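Local coordinates for protein endoglucanase (Thermotoga maritima, PDB 2FVG) that probably acts as a metal-dependent aminopeptidase of the M42 family, binding two divalent metal cations per subunit, despite its name, at residues A[234-246]-A[267-279]. Residues are numbered along the deposited sequence; the frame is centred on the assembly and turned at random.
Sequences KWATHLGDGPAIT and KNNDIPFQMKRRT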
ATOM      1  N   LYS A 234     -14.001 -12.367 -15.848  1.00 36.84           N
ATOM      2  CA  LYS A 234     -14.496 -13.627 -15.287  1.00 36.11           C
ATOM      3  C   LYS A 234     -13.417 -14.440 -14.550  1.00 35.90           C
ATOM      4  O   LYS A 234     -13.668 -14.940 -13.443  1.00 35.63           O
ATOM      5  CB  LYS A 234     -15.212 -14.456 -16.360  1.00 37.18           C
ATOM      6  CG  LYS A 234     -15.900 -15.708 -15.828  1.00 43.55           C
ATOM      7  CD  LYS A 234     -16.783 -16.353 -16.874  1.00 47.17           C
ATOM      8  CE  LYS A 234     -17.551 -17.536 -16.296  1.00 51.55           C
ATOM      9  NZ  LYS A 234     -18.460 -18.137 -17.320  1.00 58.28           N
ATOM     10  N   TRP A 235     -12.225 -14.554 -15.143  1.00 33.16           N
ATOM     11  CA  TRP A 235     -11.115 -15.296 -14.518  1.00 33.99           C
ATOM     12  C   TRP A 235     -10.103 -14.335 -13.854  1.00 31.28           C
ATOM     13  O   TRP A 235      -8.958 -14.212 -14.276  1.00 31.46           O
ATOM     14  CB  TRP A 235     -10.430 -16.234 -15.532  1.00 34.96           C
ATOM     15  CG  TRP A 235     -11.413 -16.952 -16.417  1.00 39.83           C
ATOM     16  CD1 TRP A 235     -11.619 -16.740 -17.757  1.00 40.61           C
ATOM     17  CD2 TRP A 235     -12.360 -17.956 -16.022  1.00 40.66           C
ATOM     18  NE1 TRP A 235     -12.620 -17.561 -18.224  1.00 41.94           N
ATOM     19  CE2 TRP A 235     -13.096 -18.317 -17.182  1.00 42.91           C
ATOM     20  CE3 TRP A 235     -12.655 -18.592 -14.808  1.00 43.46           C
ATOM     21  CZ2 TRP A 235     -14.110 -19.292 -17.162  1.00 40.13           C
ATOM     22  CZ3 TRP A 235     -13.668 -19.571 -14.787  1.00 43.71           C
ATOM     23  CH2 TRP A 235     -14.380 -19.905 -15.959  1.00 43.20           C
ATOM     24  N   ALA A 236     -10.547 -13.659 -12.804  1.00 30.53           N
ATOM     25  CA  ALA A 236      -9.719 -12.695 -12.092  1.00 28.33           C
ATOM     26  C   ALA A 236     -10.101 -12.691 -10.629  1.00 27.29           C
ATOM     27  O   ALA A 236     -11.032 -13.390 -10.244  1.00 29.96           O
ATOM     28  CB  ALA A 236      -9.907 -11.305 -12.694  1.00 28.77           C
ATOM     29  N   THR A 237      -9.365 -11.928  -9.822  1.00 26.04           N
ATOM     30  CA  THR A 237      -9.638 -11.769  -8.409  1.00 30.68           C
ATOM     31  C   THR A 237     -10.778 -10.758  -8.372  1.00 31.32           C
ATOM     32  O   THR A 237     -10.648  -9.647  -8.907  1.00 33.53           O
ATOM     33  CB  THR A 237      -8.407 -11.220  -7.659  1.00 30.35           C
ATOM     34  OG1 THR A 237      -7.252 -11.982  -8.019  1.00 32.08           O
ATOM     35  CG2 THR A 237      -8.612 -11.314  -6.160  1.00 31.96           C
ATOM     36  N   HIS A 238     -11.897 -11.118  -7.758  1.00 30.82           N
ATOM     37  CA  HIS A 238     -13.045 -10.209  -7.815  1.00 28.51           C
ATOM     38  C   HIS A 238     -13.449  -9.443  -6.591  1.00 24.97           C
ATOM     39  O   HIS A 238     -13.355  -9.941  -5.473  1.00 28.47           O
ATOM     40  CB  HIS A 238     -14.262 -10.956  -8.342  1.00 29.98           C
ATOM     41  CG  HIS A 238     -14.029 -11.583  -9.678  1.00 34.65           C
ATOM     42  ND1 HIS A 238     -13.685 -10.846 -10.796  1.00 36.12           N
ATOM     43  CD2 HIS A 238     -14.101 -12.873 -10.080  1.00 32.48           C
ATOM     44  CE1 HIS A 238     -13.541 -11.659 -11.827  1.00 36.59           C
ATOM     45  NE2 HIS A 238     -13.793 -12.893 -11.420  1.00 37.21           N
ATOM     46  N   LEU A 239     -13.936  -8.223  -6.824  1.00 25.22           N
ATOM     47  CA  LEU A 239     -14.500  -7.394  -5.761  1.00 25.83           C
ATOM     48  C   LEU A 239     -15.703  -8.146  -5.212  1.00 26.97           C
ATOM     49  O   LEU A 239     -16.512  -8.663  -5.979  1.00 26.97           O
ATOM     50  CB  LEU A 239     -14.962  -6.039  -6.310  1.00 25.36           C
ATOM     51  CG  LEU A 239     -13.951  -4.999  -6.811  1.00 25.16           C
ATOM     52  CD1 LEU A 239     -14.683  -3.802  -7.326  1.00 22.92           C
ATOM     53  CD2 LEU A 239     -13.033  -4.573  -5.710  1.00 25.03           C
ATOM     54  N   GLY A 240     -15.795  -8.251  -3.895  1.00 28.00           N
ATOM     55  CA  GLY A 240     -16.929  -8.910  -3.269  1.00 30.40           C
ATOM     56  C   GLY A 240     -16.719 -10.364  -2.892  1.00 30.42           C
ATOM     57  O   GLY A 240     -17.434 -10.878  -2.031  1.00 31.28           O
ATOM     58  N   ASP A 241     -15.756 -11.030  -3.528  1.00 29.20           N
ATOM     59  CA  ASP A 241     -15.480 -12.449  -3.234  1.00 30.02           C
ATOM     60  C   ASP A 241     -14.530 -12.712  -2.043  1.00 29.97           C
ATOM     61  O   ASP A 241     -14.190 -13.863  -1.770  1.00 29.32           O
ATOM     62  CB  ASP A 241     -15.030 -13.195  -4.506  1.00 30.54           C
ATOM     63  CG  ASP A 241     -16.173 -13.375  -5.522  1.00 35.49           C
ATOM     64  OD1 ASP A 241     -17.311 -12.941  -5.247  1.00 38.33           O
ATOM     65  OD2 ASP A 241     -15.942 -13.964  -6.597  1.00 38.89           O
ATOM     66  N   GLY A 242     -14.115 -11.650  -1.346  1.00 28.10           N
ATOM     67  CA  GLY A 242     -13.268 -11.762  -0.152  1.00 27.64           C
ATOM     68  C   GLY A 242     -11.781 -11.553  -0.388  1.00 27.15           C
ATOM     69  O   GLY A 242     -11.358 -11.330  -1.516  1.00 28.80           O
ATOM     70  N   PRO A 243     -10.983 -11.551   0.694  1.00 27.68           N
ATOM     71  CA  PRO A 243      -9.548 -11.434   0.492  1.00 25.11           C
ATOM     72  C   PRO A 243      -9.020 -12.614  -0.308  1.00 26.00           C
ATOM     73  O   PRO A 243      -9.506 -13.756  -0.143  1.00 24.09           O
ATOM     74  CB  PRO A 243      -8.976 -11.481   1.908  1.00 26.42           C
ATOM     75  CG  PRO A 243     -10.081 -12.122   2.762  1.00 25.08           C
ATOM     76  CD  PRO A 243     -11.351 -11.621   2.126  1.00 24.37           C
ATOM     77  N   ALA A 244      -8.023 -12.338  -1.144  1.00 22.42           N
ATOM     78  CA  ALA A 244      -7.356 -13.331  -1.994  1.00 24.71           C
ATOM     79  C   ALA A 244      -6.178 -13.927  -1.250  1.00 26.73           C
ATOM     80  O   ALA A 244      -5.381 -13.192  -0.685  1.00 29.11           O
ATOM     81  CB  ALA A 244      -6.830 -12.669  -3.313  1.00 18.55           C
ATOM     82  N   ILE A 245      -6.049 -15.255  -1.277  1.00 27.78           N
ATOM     83  CA  ILE A 245      -4.955 -15.949  -0.587  1.00 26.17           C
ATOM     84  C   ILE A 245      -3.985 -16.416  -1.680  1.00 29.77           C
ATOM     85  O   ILE A 245      -4.357 -17.197  -2.553  1.00 32.76           O
ATOM     86  CB  ILE A 245      -5.528 -17.083   0.319  1.00 29.11           C
ATOM     87  CG1 ILE A 245      -6.536 -16.475   1.309  1.00 26.97           C
ATOM     88  CG2 ILE A 245      -4.438 -17.770   1.139  1.00 27.92           C
ATOM     89  CD1 ILE A 245      -7.261 -17.502   2.144  1.00 44.25           C
ATOM     90  N   THR A 246      -2.772 -15.860  -1.691  1.00 28.48           N
ATOM     91  CA  THR A 246      -1.784 -16.208  -2.685  1.00 29.28           C
ATOM     92  C   THR A 246      -1.219 -17.615  -2.480  1.00 31.43           C
ATOM     93  O   THR A 246      -0.865 -18.005  -1.367  1.00 32.02           O
ATOM     94  CB  THR A 246      -0.650 -15.159  -2.716  1.00 31.09           C
ATOM     95  OG1 THR A 246      -1.212 -13.885  -3.017  1.00 30.54           O
ATOM     96  CG2 THR A 246       0.375 -15.475  -3.757  1.00 26.32           C
ATOM     97  N   LYS A 267     -11.976 -20.518   6.595  1.00 32.36           N
ATOM     98  CA  LYS A 267     -13.122 -21.424   6.570  1.00 35.27           C
ATOM     99  C   LYS A 267     -13.727 -21.649   7.943  1.00 33.55           C
ATOM    100  O   LYS A 267     -14.938 -21.709   8.073  1.00 34.60           O
ATOM    101  CB  LYS A 267     -12.746 -22.778   5.942  1.00 35.40           C
ATOM    102  CG  LYS A 267     -12.510 -22.706   4.431  1.00 40.55           C
ATOM    103  CD  LYS A 267     -11.722 -23.889   3.843  1.00 39.62           C
ATOM    104  CE  LYS A 267     -12.362 -25.249   4.066  1.00 51.50           C
ATOM    105  NZ  LYS A 267     -11.534 -26.321   3.434  1.00 52.02           N
ATOM    106  N   ASN A 268     -12.885 -21.778   8.964  1.00 34.00           N
ATOM    107  CA  ASN A 268     -13.365 -22.044  10.323  1.00 32.40           C
ATOM    108  C   ASN A 268     -13.903 -20.796  11.009  1.00 32.55           C
ATOM    109  O   ASN A 268     -14.569 -20.894  12.040  1.00 34.17           O
ATOM    110  CB  ASN A 268     -12.285 -22.714  11.179  1.00 31.68           C
ATOM    111  CG  ASN A 268     -11.869 -24.086  10.646  1.00 38.09           C
ATOM    112  OD1 ASN A 268     -12.549 -24.692   9.809  1.00 38.33           O
ATOM    113  ND2 ASN A 268     -10.753 -24.590  11.156  1.00 39.60           N
ATOM    114  N   ASN A 269     -13.623 -19.626  10.440  1.00 32.56           N
ATOM    115  CA  ASN A 269     -14.154 -18.396  11.008  1.00 33.78           C
ATOM    116  C   ASN A 269     -15.250 -17.767  10.155  1.00 35.04           C
ATOM    117  O   ASN A 269     -15.691 -16.649  10.430  1.00 35.63           O
ATOM    118  CB  ASN A 269     -13.048 -17.384  11.321  1.00 34.51           C
ATOM    119  CG  ASN A 269     -12.188 -17.812  12.477  1.00 30.82           C
ATOM    120  OD1 ASN A 269     -12.405 -17.386  13.608  1.00 44.32           O
ATOM    121  ND2 ASN A 269     -11.242 -18.700  12.218  1.00 36.98           N
ATOM    122  N   ASP A 270     -15.688 -18.504   9.133  1.00 35.67           N
ATOM    123  CA  ASP A 270     -16.746 -18.068   8.208  1.00 35.88           C
ATOM    124  C   ASP A 270     -16.382 -16.753   7.500  1.00 35.52           C
ATOM    125  O   ASP A 270     -17.226 -15.854   7.333  1.00 33.71           O
ATOM    126  CB  ASP A 270     -18.091 -17.967   8.935  1.00 35.71           C
ATOM    127  CG  ASP A 270     -18.497 -19.280   9.589  1.00 43.56           C
ATOM    128  OD1 ASP A 270     -18.223 -20.353   9.005  1.00 49.41           O
ATOM    129  OD2 ASP A 270     -19.106 -19.243  10.687  1.00 53.28           O
ATOM    130  N   ILE A 271     -15.115 -16.656   7.098  1.00 32.77           N
ATOM    131  CA  ILE A 271     -14.614 -15.482   6.408  1.00 31.39           C
ATOM    132  C   ILE A 271     -14.504 -15.850   4.931  1.00 31.44           C
ATOM    133  O   ILE A 271     -13.822 -16.817   4.606  1.00 31.56           O
ATOM    134  CB  ILE A 271     -13.224 -15.048   6.930  1.00 33.23           C
ATOM    135  CG1 ILE A 271     -13.294 -14.643   8.398  1.00 27.90           C
ATOM    136  CG2 ILE A 271     -12.697 -13.887   6.116  1.00 21.30           C
ATOM    137  CD1 ILE A 271     -11.925 -14.331   9.012  1.00 29.83           C
ATOM    138  N   PRO A 272     -15.209 -15.111   4.049  1.00 29.86           N
ATOM    139  CA  PRO A 272     -15.129 -15.379   2.619  1.00 30.42           C
ATOM    140  C   PRO A 272     -13.729 -15.096   2.123  1.00 30.30           C
ATOM    141  O   PRO A 272     -13.081 -14.136   2.573  1.00 31.43           O
ATOM    142  CB  PRO A 272     -16.100 -14.364   2.002  1.00 30.68           C
ATOM    143  CG  PRO A 272     -16.940 -13.871   3.125  1.00 30.22           C
ATOM    144  CD  PRO A 272     -16.123 -13.994   4.356  1.00 29.52           C
ATOM    145  N   PHE A 273     -13.253 -15.918   1.199  1.00 29.72           N
ATOM    146  CA  PHE A 273     -11.923 -15.698   0.639  1.00 26.32           C
ATOM    147  C   PHE A 273     -11.959 -16.224  -0.764  1.00 28.86           C
ATOM    148  O   PHE A 273     -12.906 -16.923  -1.126  1.00 28.76           O
ATOM    149  CB  PHE A 273     -10.840 -16.437   1.434  1.00 24.98           C
ATOM    150  CG  PHE A 273     -10.972 -17.966   1.402  1.00 27.46           C
ATOM    151  CD1 PHE A 273     -11.860 -18.620   2.243  1.00 29.17           C
ATOM    152  CD2 PHE A 273     -10.191 -18.736   0.537  1.00 28.62           C
ATOM    153  CE1 PHE A 273     -11.991 -20.032   2.211  1.00 27.87           C
ATOM    154  CE2 PHE A 273     -10.305 -20.133   0.508  1.00 26.62           C
ATOM    155  CZ  PHE A 273     -11.204 -20.779   1.342  1.00 31.44           C
ATOM    156  N   GLN A 274     -10.946 -15.879  -1.551  1.00 27.08           N
ATOM    157  CA  GLN A 274     -10.846 -16.403  -2.910  1.00 29.33           C
ATOM    158  C   GLN A 274      -9.393 -16.709  -3.168  1.00 27.82           C
ATOM    159  O   GLN A 274      -8.542 -16.301  -2.386  1.00 27.89           O
ATOM    160  CB  GLN A 274     -11.373 -15.401  -3.964  1.00 29.60           C
ATOM    161  CG  GLN A 274     -10.670 -14.026  -3.986  1.00 27.39           C
ATOM    162  CD  GLN A 274     -11.372 -13.040  -4.902  1.00 26.53           C
ATOM    163  OE1 GLN A 274     -11.709 -13.375  -6.029  1.00 21.06           O
ATOM    164  NE2 GLN A 274     -11.603 -11.814  -4.418  1.00 22.49           N
HETATM  165  N   MSE A 275      -9.122 -17.462  -4.232  1.00 26.16           N
HETATM  166  CA  MSE A 275      -7.761 -17.714  -4.670  1.00 27.46           C
HETATM  167  C   MSE A 275      -7.320 -16.483  -5.415  1.00 28.88           C
HETATM  168  O   MSE A 275      -8.116 -15.791  -6.020  1.00 29.27           O
HETATM  169  CB  MSE A 275      -7.678 -18.896  -5.627  1.00 28.47           C
HETATM  170  CG  MSE A 275      -8.185 -20.205  -5.045  1.00 37.34           C
HETATM  171 SE   MSE A 275      -7.128 -20.740  -3.460  1.00 52.87          SE
HETATM  172  CE  MSE A 275      -8.175 -22.346  -2.858  1.00 41.63           C
ATOM    173  N   LYS A 276      -6.031 -16.228  -5.376  1.00 30.61           N
ATOM    174  CA  LYS A 276      -5.449 -15.120  -6.058  1.00 32.33           C
ATOM    175  C   LYS A 276      -5.323 -15.484  -7.544  1.00 35.48           C
ATOM    176  O   LYS A 276      -4.686 -16.485  -7.892  1.00 36.88           O
ATOM    177  CB  LYS A 276      -4.088 -14.866  -5.432  1.00 32.17           C
ATOM    178  CG  LYS A 276      -3.157 -13.994  -6.248  1.00 28.87           C
ATOM    179  CD  LYS A 276      -3.468 -12.546  -6.118  1.00 33.47           C
ATOM    180  CE  LYS A 276      -2.555 -11.750  -7.051  1.00 42.65           C
ATOM    181  NZ  LYS A 276      -1.105 -12.100  -6.917  1.00 52.67           N
ATOM    182  N   ARG A 277      -5.975 -14.705  -8.406  1.00 35.01           N
ATOM    183  CA  ARG A 277      -5.898 -14.885  -9.859  1.00 36.55           C
ATOM    184  C   ARG A 277      -5.414 -13.591 -10.461  1.00 41.11           C
ATOM    185  O   ARG A 277      -6.083 -12.566 -10.337  1.00 45.06           O
ATOM    186  CB  ARG A 277      -7.252 -15.264 -10.463  1.00 33.12           C
ATOM    187  CG  ARG A 277      -7.635 -16.696 -10.203  1.00 28.95           C
ATOM    188  CD  ARG A 277      -8.941 -17.082 -10.858  1.00 24.84           C
ATOM    189  NE  ARG A 277     -10.094 -16.448 -10.211  1.00 34.59           N
ATOM    190  CZ  ARG A 277     -11.360 -16.730 -10.517  1.00 37.48           C
ATOM    191  NH1 ARG A 277     -11.637 -17.648 -11.440  1.00 38.79           N
ATOM    192  NH2 ARG A 277     -12.354 -16.107  -9.899  1.00 37.50           N
ATOM    193  N   ARG A 278      -4.253 -13.624 -11.106  1.00 44.48           N
ATOM    194  CA  ARG A 278      -3.682 -12.428 -11.718  1.00 45.60           C
ATOM    195  C   ARG A 278      -3.433 -12.682 -13.191  1.00 46.87           C
ATOM    196  O   ARG A 278      -2.815 -13.691 -13.536  1.00 47.77           O
ATOM    197  CB  ARG A 278      -2.368 -12.099 -11.016  1.00 46.12           C
ATOM    198  CG  ARG A 278      -1.595 -10.918 -11.575  1.00 53.58           C
ATOM    199  CD  ARG A 278      -0.226 -10.824 -10.905  1.00 55.14           C
ATOM    200  NE  ARG A 278       0.597  -9.772 -11.484  1.00 50.98           N
ATOM    201  N   THR A 279      -3.897 -11.775 -14.056  1.00 48.63           N
ATOM    202  CA  THR A 279      -3.699 -11.908 -15.522  1.00 50.21           C
ATOM    203  C   THR A 279      -2.257 -11.635 -15.978  1.00 50.30           C
ATOM    204  O   THR A 279      -1.504 -10.909 -15.319  1.00 50.40           O
ATOM    205  CB  THR A 279      -4.656 -11.001 -16.335  1.00 50.70           C
TER
HETATM  206  O   HOH W   1      -7.106  -9.958 -10.598  1.00 56.59           O
HETATM  207  O   HOH W   2     -13.677 -15.393  -6.858  1.00 48.26           O
HETATM  208  O   HOH W   3      -4.040 -18.640  -5.045  1.00 55.68           O
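Backbone bonds pair Ala244-Ile245 in parallel with Gln274-Met275 (a selenomethionine): Gln274 N donates to Pro243 O, and Ile245 N to Gln274 O at 2.9 Å. Helix 256-268 makes the crossover of this beta-alpha-beta unit, whose strand 274-275 lies beside 244-245, itself antiparallel to strand 297-306.

The side-chain amide of Gln274 grips the turn 238-241 and Gly242 through three bonds. CG sits between backbone N and carbonyl carbon (chi1 58°), the chain extended beyond. OE1 accepts from His238 N at 2.8 Å, while NE2 gives its two hydrogens to His238 O (2.8 Å) and Gly242 O (3.0 Å), both near the amide plane. Glutamine suits because one flat group both donates and accepts; an alanine here would probably leave His238 N and Gly242 O without this partner, His238 O with only the turn's own Asp241 N, and the type II turn freer to shift. Gly242 fits because a side chain would strike Pro272 O, and its backbone angles alone call for glycine.

Threonine serves twice: Thr237 OG1 donates to Arg277 O at 2.7 Å, and CG2 packs on the Gln274 amide. Arg277's long chain lays one guanidinium face over Ala236 N, NH1 3.6 Å from CE3 at the Trp235 ring edge.

Apolar Ile245 CD1 and Phe273 CD2 meet at 3.6 Å, both side chains packing against helix 256-268.

Thus the Gln274 amide extends the short strand pairing onto the turn, and Thr237 ties the loop again.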